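Local atomic coordinates of hypothetical oxidoreductase (Sinorhizobium meliloti, PDB entry 3RH7), a protein that binds flavin mononucleotide in a split-barrel domain and probably acts as an NADPH-dependent flavin reductase. Residues Pro44-Phe52 with Val64-Asn72; Leu87-Asn96 with Leu159-Arg170. All blocks are in the same frame, centred on the assembly; numbering follows the deposited sequence.

Interaction 1. Residues Pro44-Phe52 with Val64-Asn72; sequences PIGFTANSF and VCLAKSSRN. With FMN (flavin mononucleotide), chain G.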
loop_
_atom_site.group_PDB
_atom_site.type_symbol
_atom_site.label_atom_id
_atom_site.label_comp_id
_atom_site.label_asym_id
_atom_site.label_seq_id
_atom_site.Cartn_x
_atom_site.Cartn_y
_atom_site.Cartn_z
ATOM N N PRO A 44 -2.917 19.662 22.061
ATOM C CA PRO A 44 -2.691 18.856 20.859
ATOM C C PRO A 44 -3.968 18.163 20.382
ATOM O O PRO A 44 -4.703 17.570 21.172
ATOM C CB PRO A 44 -1.615 17.854 21.300
ATOM C CG PRO A 44 -1.739 17.772 22.741
ATOM C CD PRO A 44 -2.181 19.113 23.216
ATOM N N ILE A 45 -4.228 18.284 19.083
ATOM C CA ILE A 45 -5.349 17.651 18.386
ATOM C C ILE A 45 -4.800 16.805 17.237
ATOM O O ILE A 45 -3.731 17.096 16.694
ATOM C CB ILE A 45 -6.427 18.651 17.896
ATOM C CG1 ILE A 45 -5.824 19.793 17.049
ATOM C CG2 ILE A 45 -7.228 19.164 19.078
ATOM C CD1 ILE A 45 -6.671 20.220 15.945
ATOM N N GLY A 46 -5.535 15.767 16.886
ATOM C CA GLY A 46 -5.129 14.883 15.811
ATOM C C GLY A 46 -6.241 14.028 15.257
ATOM O O GLY A 46 -7.356 14.014 15.794
ATOM N N PHE A 47 -5.925 13.318 14.153
ATOM C CA PHE A 47 -6.808 12.385 13.461
ATOM C C PHE A 47 -6.033 11.516 12.484
ATOM O O PHE A 47 -5.101 11.983 11.838
ATOM C CB PHE A 47 -7.948 13.105 12.738
ATOM C CG PHE A 47 -7.601 13.908 11.507
ATOM C CD1 PHE A 47 -7.110 15.205 11.618
ATOM C CD2 PHE A 47 -7.876 13.417 10.238
ATOM C CE1 PHE A 47 -6.838 15.971 10.480
ATOM C CE2 PHE A 47 -7.578 14.172 9.103
ATOM C CZ PHE A 47 -7.063 15.446 9.234
ATOM N N THR A 48 -6.444 10.255 12.362
ATOM C CA THR A 48 -5.866 9.314 11.416
ATOM C C THR A 48 -6.388 9.637 10.016
ATOM O O THR A 48 -7.593 9.816 9.850
ATOM C CB THR A 48 -6.201 7.879 11.834
ATOM O OG1 THR A 48 -5.590 7.614 13.086
ATOM C CG2 THR A 48 -5.691 6.861 10.860
ATOM N N ALA A 49 -5.496 9.709 9.021
ATOM C CA ALA A 49 -5.868 9.953 7.623
ATOM C C ALA A 49 -4.986 9.139 6.651
ATOM O O ALA A 49 -3.746 9.115 6.773
ATOM C CB ALA A 49 -5.789 11.437 7.292
ATOM N N ASN A 50 -5.635 8.471 5.686
ATOM C CA ASN A 50 -4.934 7.692 4.672
ATOM C C ASN A 50 -5.149 8.351 3.298
ATOM O O ASN A 50 -4.531 7.961 2.295
ATOM C CB ASN A 50 -5.384 6.239 4.713
ATOM C CG ASN A 50 -6.683 5.911 4.026
ATOM O OD1 ASN A 50 -7.652 6.685 4.036
ATOM N ND2 ASN A 50 -6.749 4.722 3.435
ATOM N N SER A 51 -6.036 9.370 3.277
ATOM C CA SER A 51 -6.340 10.147 2.089
ATOM C C SER A 51 -5.364 11.316 2.076
ATOM O O SER A 51 -5.746 12.463 2.339
ATOM C CB SER A 51 -7.817 10.553 2.064
ATOM O OG SER A 51 -8.643 9.475 1.625
ATOM N N PHE A 52 -4.067 10.950 1.826
ATOM C CA PHE A 52 -2.839 11.753 1.793
ATOM C C PHE A 52 -2.075 11.545 0.463
ATOM O O PHE A 52 -2.073 10.432 -0.079
ATOM C CB PHE A 52 -1.939 11.350 2.978
ATOM C CG PHE A 52 -0.474 11.725 2.879
ATOM C CD1 PHE A 52 0.444 10.873 2.277
ATOM C CD2 PHE A 52 0.000 12.909 3.431
ATOM C CE1 PHE A 52 1.810 11.209 2.218
ATOM C CE2 PHE A 52 1.364 13.241 3.369
ATOM C CZ PHE A 52 2.260 12.385 2.774
ATOM N N VAL A 64 -3.707 16.398 2.184
ATOM C CA VAL A 64 -4.434 15.496 3.085
ATOM C C VAL A 64 -5.894 15.950 3.103
ATOM O O VAL A 64 -6.160 17.149 2.946
ATOM C CB VAL A 64 -3.802 15.343 4.500
ATOM C CG1 VAL A 64 -4.089 16.530 5.407
ATOM C CG2 VAL A 64 -4.224 14.039 5.157
ATOM N N CYS A 65 -6.836 15.004 3.225
ATOM C CA CYS A 65 -8.246 15.391 3.189
ATOM C C CYS A 65 -8.925 15.161 4.531
ATOM O O CYS A 65 -8.753 14.101 5.141
ATOM C CB CYS A 65 -8.981 14.672 2.061
ATOM S SG CYS A 65 -8.127 14.750 0.463
ATOM N N LEU A 66 -9.697 16.168 4.980
ATOM C CA LEU A 66 -10.412 16.143 6.253
ATOM C C LEU A 66 -11.897 16.252 6.034
ATOM O O LEU A 66 -12.337 17.166 5.329
ATOM C CB LEU A 66 -9.929 17.288 7.148
ATOM C CG LEU A 66 -10.724 17.558 8.417
ATOM C CD1 LEU A 66 -10.496 16.469 9.438
ATOM C CD2 LEU A 66 -10.373 18.904 8.993
ATOM N N ALA A 67 -12.673 15.346 6.662
ATOM C CA ALA A 67 -14.144 15.321 6.564
ATOM C C ALA A 67 -14.766 16.553 7.216
ATOM O O ALA A 67 -14.329 16.984 8.280
ATOM C CB ALA A 67 -14.696 14.064 7.213
ATOM N N LYS A 68 -15.787 17.123 6.580
ATOM C CA LYS A 68 -16.480 18.293 7.126
ATOM C C LYS A 68 -17.221 17.909 8.427
ATOM O O LYS A 68 -17.403 18.745 9.314
ATOM C CB LYS A 68 -17.430 18.885 6.077
ATOM C CG LYS A 68 -16.698 19.700 5.006
ATOM C CD LYS A 68 -17.623 20.106 3.886
ATOM C CE LYS A 68 -17.006 21.140 2.987
ATOM N NZ LYS A 68 -17.778 21.309 1.718
ATOM N N SER A 69 -17.553 16.609 8.566
ATOM C CA SER A 69 -18.208 15.999 9.722
ATOM C C SER A 69 -17.302 15.914 10.956
ATOM O O SER A 69 -17.810 15.649 12.045
ATOM C CB SER A 69 -18.679 14.589 9.367
ATOM O OG SER A 69 -17.610 13.714 9.034
ATOM N N SER A 70 -15.963 16.080 10.798
ATOM C CA SER A 70 -14.991 15.974 11.887
ATOM C C SER A 70 -15.292 16.933 13.024
ATOM O O SER A 70 -15.744 18.059 12.798
ATOM C CB SER A 70 -13.579 16.228 11.383
ATOM O OG SER A 70 -12.606 15.878 12.354
ATOM N N ARG A 71 -15.059 16.454 14.261
ATOM C CA ARG A 71 -15.241 17.223 15.495
ATOM C C ARG A 71 -14.185 18.328 15.547
ATOM O O ARG A 71 -14.495 19.474 15.877
ATOM C CB ARG A 71 -15.141 16.299 16.716
ATOM N N ASN A 72 -12.951 17.981 15.139
ATOM C CA ASN A 72 -11.782 18.854 15.092
ATOM C C ASN A 72 -11.766 19.774 13.856
ATOM O O ASN A 72 -10.853 20.599 13.770
ATOM C CB ASN A 72 -10.499 17.987 15.103
ATOM C CG ASN A 72 -10.223 17.241 16.391
ATOM O OD1 ASN A 72 -10.607 17.674 17.494
ATOM N ND2 ASN A 72 -9.502 16.124 16.271
HETATM N N1 FMN G . -10.964 10.902 8.345
HETATM C C2 FMN G . -10.832 12.017 7.532
HETATM O O2 FMN G . -11.475 13.049 7.791
HETATM N N3 FMN G . -9.918 11.975 6.484
HETATM C C4 FMN G . -9.137 10.871 6.094
HETATM O O4 FMN G . -8.323 10.857 5.164
HETATM C C4A FMN G . -9.347 9.624 6.957
HETATM N N5 FMN G . -8.659 8.527 6.687
HETATM C C5A FMN G . -8.775 7.413 7.555
HETATM C C6 FMN G . -7.978 6.265 7.218
HETATM C C7 FMN G . -7.956 5.099 8.035
HETATM C C7M FMN G . -7.098 3.927 7.656
HETATM C C8 FMN G . -8.767 5.090 9.194
HETATM C C8M FMN G . -8.775 3.897 10.063
HETATM C C9 FMN G . -9.598 6.218 9.548
HETATM C C9A FMN G . -9.649 7.415 8.747
HETATM N N10 FMN G . -10.443 8.604 9.054
HETATM C C10 FMN G . -10.314 9.739 8.175
HETATM C "C1'" FMN G . -11.348 8.633 10.269
HETATM C "C2'" FMN G . -10.869 9.704 11.344
HETATM O "O2'" FMN G . -9.565 9.516 11.899
HETATM C "C3'" FMN G . -11.765 10.105 12.548
HETATM O "O3'" FMN G . -12.796 9.157 12.878
HETATM C "C4'" FMN G . -12.211 11.602 12.575
HETATM O "O4'" FMN G . -12.414 12.269 11.277
HETATM C "C5'" FMN G . -11.246 12.371 13.449
HETATM O "O5'" FMN G . -11.891 12.373 14.710
HETATM P P FMN G . -12.689 13.740 15.155
HETATM O O1P FMN G . -11.671 14.808 14.545
HETATM O O2P FMN G . -12.802 13.766 16.724
HETATM O O3P FMN G . -14.158 13.745 14.664
#

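Interaction 2. Residues Leu87-Asn96 with Leu159-Arg170; sequences LSETQKDVSN and LGYARGGYFTPR. With FMN (flavin mononucleotide), chain G.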
loop_
_atom_site.group_PDB
_atom_site.type_symbol
_atom_site.label_atom_id
_atom_site.label_comp_id
_atom_site.label_asym_id
_atom_site.label_seq_id
_atom_site.Cartn_x
_atom_site.Cartn_y
_atom_site.Cartn_z
ATOM N N LEU A 87 2.823 6.485 9.934
ATOM C CA LEU A 87 2.980 5.436 10.941
ATOM C C LEU A 87 3.783 4.220 10.462
ATOM O O LEU A 87 3.744 3.894 9.286
ATOM C CB LEU A 87 1.602 4.974 11.421
ATOM C CG LEU A 87 0.660 6.022 12.008
ATOM C CD1 LEU A 87 -0.628 5.374 12.392
ATOM C CD2 LEU A 87 1.266 6.726 13.249
ATOM N N SER A 88 4.511 3.555 11.357
ATOM C CA SER A 88 5.298 2.380 10.985
ATOM C C SER A 88 4.506 1.053 11.228
ATOM O O SER A 88 3.381 1.104 11.744
ATOM C CB SER A 88 6.598 2.379 11.766
ATOM O OG SER A 88 6.293 2.149 13.126
ATOM N N GLU A 89 5.081 -0.126 10.837
ATOM C CA GLU A 89 4.467 -1.468 10.978
ATOM C C GLU A 89 3.875 -1.765 12.351
ATOM O O GLU A 89 2.881 -2.497 12.459
ATOM C CB GLU A 89 5.520 -2.549 10.773
ATOM C CG GLU A 89 5.917 -2.870 9.365
ATOM C CD GLU A 89 7.004 -3.926 9.343
ATOM O OE1 GLU A 89 7.954 -3.834 10.153
ATOM O OE2 GLU A 89 6.909 -4.847 8.507
ATOM N N THR A 90 4.550 -1.287 13.400
ATOM C CA THR A 90 4.212 -1.554 14.801
ATOM C C THR A 90 3.159 -0.583 15.364
ATOM O O THR A 90 2.735 -0.747 16.513
ATOM C CB THR A 90 5.492 -1.471 15.650
ATOM O OG1 THR A 90 6.022 -0.134 15.590
ATOM C CG2 THR A 90 6.552 -2.471 15.211
ATOM N N GLN A 91 2.754 0.433 14.576
ATOM C CA GLN A 91 1.865 1.483 15.072
ATOM C C GLN A 91 0.420 1.300 14.650
ATOM O O GLN A 91 -0.302 2.308 14.482
ATOM C CB GLN A 91 2.385 2.876 14.672
ATOM C CG GLN A 91 3.583 3.326 15.535
ATOM C CD GLN A 91 4.384 4.465 14.944
ATOM O OE1 GLN A 91 4.306 4.810 13.736
ATOM N NE2 GLN A 91 5.218 5.055 15.800
ATOM N N LYS A 92 -0.038 0.006 14.573
ATOM C CA LYS A 92 -1.431 -0.290 14.218
ATOM C C LYS A 92 -2.377 0.390 15.241
ATOM O O LYS A 92 -3.358 1.014 14.852
ATOM C CB LYS A 92 -1.643 -1.808 14.145
ATOM C CG LYS A 92 -3.074 -2.262 13.845
ATOM C CD LYS A 92 -3.284 -3.762 14.064
ATOM C CE LYS A 92 -4.552 -4.041 14.818
ATOM N NZ LYS A 92 -4.554 -5.405 15.403
ATOM N N ASP A 93 -2.010 0.337 16.535
ATOM C CA ASP A 93 -2.769 0.878 17.678
ATOM C C ASP A 93 -2.919 2.384 17.601
ATOM O O ASP A 93 -3.949 2.897 18.042
ATOM C CB ASP A 93 -2.107 0.496 19.019
ATOM C CG ASP A 93 -0.672 1.026 19.157
ATOM O OD1 ASP A 93 0.223 0.564 18.378
ATOM O OD2 ASP A 93 -0.449 1.937 20.002
ATOM N N VAL A 94 -1.900 3.092 17.069
ATOM C CA VAL A 94 -1.968 4.547 16.989
ATOM C C VAL A 94 -3.082 4.927 16.006
ATOM O O VAL A 94 -3.959 5.742 16.329
ATOM C CB VAL A 94 -0.612 5.160 16.625
ATOM C CG1 VAL A 94 -0.717 6.673 16.509
ATOM C CG2 VAL A 94 0.426 4.788 17.657
ATOM N N SER A 95 -3.063 4.269 14.828
ATOM C CA SER A 95 -4.038 4.434 13.763
ATOM C C SER A 95 -5.427 4.234 14.317
ATOM O O SER A 95 -6.291 5.065 14.073
ATOM C CB SER A 95 -3.764 3.446 12.636
ATOM O OG SER A 95 -4.766 3.517 11.639
ATOM N N ASN A 96 -5.623 3.179 15.124
ATOM C CA ASN A 96 -6.920 2.894 15.711
ATOM C C ASN A 96 -7.273 4.004 16.741
ATOM O O ASN A 96 -8.258 4.716 16.513
ATOM C CB ASN A 96 -6.946 1.479 16.279
ATOM C CG ASN A 96 -6.835 0.392 15.205
ATOM O OD1 ASN A 96 -7.114 0.627 14.019
ATOM N ND2 ASN A 96 -6.512 -0.855 15.595
ATOM N N LEU A 159 3.141 1.349 8.150
ATOM C CA LEU A 159 1.865 0.646 8.328
ATOM C C LEU A 159 1.105 0.898 7.064
ATOM O O LEU A 159 1.215 2.014 6.504
ATOM C CB LEU A 159 1.102 1.173 9.567
ATOM C CG LEU A 159 -0.305 0.626 9.837
ATOM C CD1 LEU A 159 -0.271 -0.803 10.401
ATOM C CD2 LEU A 159 -1.036 1.512 10.809
ATOM N N GLY A 160 0.443 -0.138 6.566
ATOM C CA GLY A 160 -0.353 -0.028 5.351
ATOM C C GLY A 160 -1.812 -0.305 5.627
ATOM O O GLY A 160 -2.135 -0.906 6.639
ATOM N N TYR A 161 -2.693 0.156 4.747
ATOM C CA TYR A 161 -4.134 -0.085 4.731
ATOM C C TYR A 161 -4.546 -0.386 3.334
ATOM O O TYR A 161 -4.364 0.469 2.466
ATOM C CB TYR A 161 -4.942 1.129 5.245
ATOM C CG TYR A 161 -6.292 0.782 5.849
ATOM C CD1 TYR A 161 -6.386 0.221 7.123
ATOM C CD2 TYR A 161 -7.477 1.085 5.184
ATOM C CE1 TYR A 161 -7.626 -0.024 7.726
ATOM C CE2 TYR A 161 -8.727 0.832 5.773
ATOM C CZ TYR A 161 -8.796 0.297 7.057
ATOM O OH TYR A 161 -10.001 0.011 7.672
ATOM N N ALA A 162 -5.055 -1.590 3.077
ATOM C CA ALA A 162 -5.603 -1.920 1.747
ATOM C C ALA A 162 -6.892 -2.610 1.937
ATOM O O ALA A 162 -7.005 -3.467 2.835
ATOM C CB ALA A 162 -4.669 -2.780 0.921
ATOM N N ARG A 163 -7.878 -2.225 1.109
ATOM C CA ARG A 163 -9.232 -2.780 1.102
ATOM C C ARG A 163 -9.810 -2.715 2.530
ATOM O O ARG A 163 -9.876 -1.640 3.107
ATOM C CB ARG A 163 -9.261 -4.194 0.486
ATOM C CG ARG A 163 -8.782 -4.188 -0.957
ATOM C CD ARG A 163 -9.251 -5.356 -1.786
ATOM N NE ARG A 163 -10.125 -4.920 -2.884
ATOM C CZ ARG A 163 -9.713 -4.679 -4.120
ATOM N NH1 ARG A 163 -8.429 -4.780 -4.431
ATOM N NH2 ARG A 163 -10.578 -4.327 -5.048
ATOM N N GLY A 164 -10.173 -3.828 3.108
ATOM C CA GLY A 164 -10.669 -3.766 4.475
ATOM C C GLY A 164 -9.685 -3.201 5.513
ATOM O O GLY A 164 -9.957 -2.155 6.121
ATOM N N GLY A 165 -8.545 -3.885 5.712
ATOM C CA GLY A 165 -7.605 -3.486 6.746
ATOM C C GLY A 165 -6.125 -3.360 6.455
ATOM O O GLY A 165 -5.677 -3.268 5.305
ATOM N N TYR A 166 -5.378 -3.297 7.552
ATOM C CA TYR A 166 -3.942 -3.144 7.589
ATOM C C TYR A 166 -3.169 -4.352 7.089
ATOM O O TYR A 166 -3.536 -5.515 7.327
ATOM C CB TYR A 166 -3.476 -2.885 9.028
ATOM C CG TYR A 166 -4.218 -1.809 9.774
ATOM C CD1 TYR A 166 -3.964 -0.462 9.525
ATOM C CD2 TYR A 166 -5.096 -2.130 10.806
ATOM C CE1 TYR A 166 -4.622 0.542 10.227
ATOM C CE2 TYR A 166 -5.745 -1.134 11.531
ATOM C CZ TYR A 166 -5.511 0.203 11.229
ATOM O OH TYR A 166 -6.153 1.205 11.902
ATOM N N PHE A 167 -2.008 -4.044 6.512
ATOM C CA PHE A 167 -1.027 -4.991 6.018
ATOM C C PHE A 167 0.367 -4.449 6.407
ATOM O O PHE A 167 0.525 -3.221 6.578
ATOM C CB PHE A 167 -1.205 -5.199 4.504
ATOM C CG PHE A 167 -0.965 -3.979 3.663
ATOM C CD1 PHE A 167 0.301 -3.676 3.203
ATOM C CD2 PHE A 167 -2.005 -3.137 3.321
ATOM C CE1 PHE A 167 0.521 -2.553 2.412
ATOM C CE2 PHE A 167 -1.780 -2.009 2.529
ATOM C CZ PHE A 167 -0.520 -1.722 2.085
ATOM N N THR A 168 1.362 -5.355 6.590
ATOM C CA THR A 168 2.736 -4.991 6.984
ATOM C C THR A 168 3.736 -5.942 6.327
ATOM O O THR A 168 3.429 -7.136 6.229
ATOM C CB THR A 168 2.869 -5.035 8.508
ATOM O OG1 THR A 168 2.253 -6.227 8.983
ATOM C CG2 THR A 168 2.248 -3.828 9.207
ATOM N N PRO A 169 4.940 -5.481 5.898
ATOM C CA PRO A 169 5.912 -6.418 5.267
ATOM C C PRO A 169 6.386 -7.542 6.195
ATOM O O PRO A 169 6.804 -8.605 5.747
ATOM C CB PRO A 169 7.101 -5.529 4.868
ATOM C CG PRO A 169 6.715 -4.145 5.137
ATOM C CD PRO A 169 5.442 -4.089 5.913
ATOM N N ARG A 170 6.344 -7.256 7.490
ATOM C CA ARG A 170 6.627 -8.068 8.673
ATOM C C ARG A 170 6.041 -9.460 8.559
ATOM O O ARG A 170 6.784 -10.430 8.693
ATOM C CB ARG A 170 5.969 -7.342 9.864
ATOM C CG ARG A 170 6.460 -7.685 11.223
ATOM C CD ARG A 170 5.915 -6.693 12.238
ATOM N NE ARG A 170 4.462 -6.521 12.141
ATOM C CZ ARG A 170 3.731 -5.886 13.052
ATOM N NH1 ARG A 170 4.310 -5.353 14.133
ATOM N NH2 ARG A 170 2.417 -5.779 12.896
HETATM N N1 FMN G . -10.964 10.902 8.345
HETATM C C2 FMN G . -10.832 12.017 7.532
HETATM O O2 FMN G . -11.475 13.049 7.791
HETATM N N3 FMN G . -9.918 11.975 6.484
HETATM C C4 FMN G . -9.137 10.871 6.094
HETATM O O4 FMN G . -8.323 10.857 5.164
HETATM C C4A FMN G . -9.347 9.624 6.957
HETATM N N5 FMN G . -8.659 8.527 6.687
HETATM C C5A FMN G . -8.775 7.413 7.555
HETATM C C6 FMN G . -7.978 6.265 7.218
HETATM C C7 FMN G . -7.956 5.099 8.035
HETATM C C7M FMN G . -7.098 3.927 7.656
HETATM C C8 FMN G . -8.767 5.090 9.194
HETATM C C8M FMN G . -8.775 3.897 10.063
HETATM C C9 FMN G . -9.598 6.218 9.548
HETATM C C9A FMN G . -9.649 7.415 8.747
HETATM N N10 FMN G . -10.443 8.604 9.054
HETATM C C10 FMN G . -10.314 9.739 8.175
HETATM C "C1'" FMN G . -11.348 8.633 10.269
HETATM C "C2'" FMN G . -10.869 9.704 11.344
HETATM O "O2'" FMN G . -9.565 9.516 11.899
HETATM C "C3'" FMN G . -11.765 10.105 12.548
HETATM O "O3'" FMN G . -12.796 9.157 12.878
HETATM C "C4'" FMN G . -12.211 11.602 12.575
HETATM O "O4'" FMN G . -12.414 12.269 11.277
HETATM C "C5'" FMN G . -11.246 12.371 13.449
HETATM O "O5'" FMN G . -11.891 12.373 14.710
HETATM P P FMN G . -12.689 13.740 15.155
HETATM O O1P FMN G . -11.671 14.808 14.545
HETATM O O2P FMN G . -12.802 13.766 16.724
HETATM O O3P FMN G . -14.158 13.745 14.664
#

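Interaction 1. Residues Pro44-Phe52 with Val64-Asn72
Phe47 and Leu66 meet where strands 44-49 and 64-67 splay apart: the methyl CD1 of Leu66 sits over one face of the Phe47 ring, 3.7 Å from its centroid and displaced toward the rim near CZ, a CH-pi contact. The ring gets there because CG of Phe47 stands between its own backbone N and carbonyl carbon (chi1 71°), which turns the phenyl group toward 64-67. Its edge faces the carbonyl O of Cys65 and N3 of the flavin, while CB packs on C5' of the ribityl chain. With Phe47 cut back to an alanine, CD1 of Leu66 would probably lose its aromatic partner and a gap would open beside the flavin's pyrimidine edge. Val64 packs where the strands pair: CG2, anti to its backbone N, lies 3.7 Å from CB of Ala49 and also touches CB of Phe52, its partner in an antiparallel non-hydrogen-bonded pair. There the strands are joined by Cys65 N donating to Ser51 O (2.9 Å), the carbonyl of the central residue of an inverse gamma turn. At the far end Asn72 reaches back to 44-52, its ND2 3.0 Å from Gly46 O and 3.1 Å from phosphate oxygen O1P, with Ile45 CG2 packed by its OD1. Backbone groups supply most of the flavin's hydrogen bonds: Cys65 O accepts from N3 and Ala67 N donates to O2 (2.8 Å), while Asn50 N donates to N5 (3.2 Å). After the type I turn 67-70, Arg71 N points almost straight at phosphate O3P. Arg105 and Ala99 O add hydrogen bonds to the cofactor, and Ser51 OG bonds to Ser54 of the second subunit. A beta hairpin opening round a flavin in this way is the FMN site of the split-barrel flavin reductase fold.

Interaction 2. Residues Leu87-Asn96 with Leu159-Arg170
Leu159 packs its two methyls against the start of helix 92-96: CD2 rests 3.8 Å from CB of Ser95 and also nears Gln91 O, while CD1 lies beside CA and CB of Lys92. The same methyl, CD2, also meets CD1 of Leu87, whose side chain runs alongside, pointing the same way, and Leu159 N donates to Leu87 O (2.9 Å) from above the carbonyl plane. At the first residue of the helix, Lys92 CG comes over a face of the Tyr166 ring, 4.0 Å from the centroid, the aliphatic chain crossing the ring at about a right angle. The phenol end is gripped by Ser95, whose OG donates to Tyr166 OH (2.7 Å); Asn96 OD1 lies in the ring plane, modelled too close to that hydroxyl to trust in detail. At the opposite end of the contact, Glu89 extends past Thr168 and Pro169 so that OE2 accepts from Arg170 N (2.7 Å), met nearly along the C-O axis; with CG anti to the carbonyl carbon (chi1 -79°) and the chain straight beyond it, the carboxylate reaches the first turn of helix 169-181. The Arg170 guanidinium folds back with one face over Glu89 O. Behind these residues, Gln91 OE1 takes the N-H of Ser88 (2.7 Å), bracing the type I turn 88-91, and Ser88 OG bonds to Asp123. Tyr161 has its ring centre beneath flavin methyl C7M, and its edge atom CE1 stands over the centre of the Tyr166 ring. The chemistry is thus divided: an apolar middle, a tyrosine hydroxyl set between a serine and an asparagine in the buried interior, and a carboxylate at a helix start, where the helix dipole and nearby arginine would probably favour its charged form.

How the interactions relate
Interactions 1 and 2 both reach one antiparallel sheet, their centres about 17 Å apart, and approach the same FMN from different ends. Residues 44-52 and 64-72 bind the pyrimidine edge, ribityl chain and phosphate, whereas 159-170 supplies Tyr161, whose CG is 3.7 Å from methyl C7M on the benzenoid end. The two contacts join directly through Thr48 OG1 and Ser95 O, 2.8 Å apart and probably hydrogen-bonded, so the strand beside the flavin is tied to the helix that holds Tyr166. Both contacts touch the second subunit, interaction 1 through Ser51 and Phe52 among others, interaction 2 through Arg163, Phe167 and Pro169.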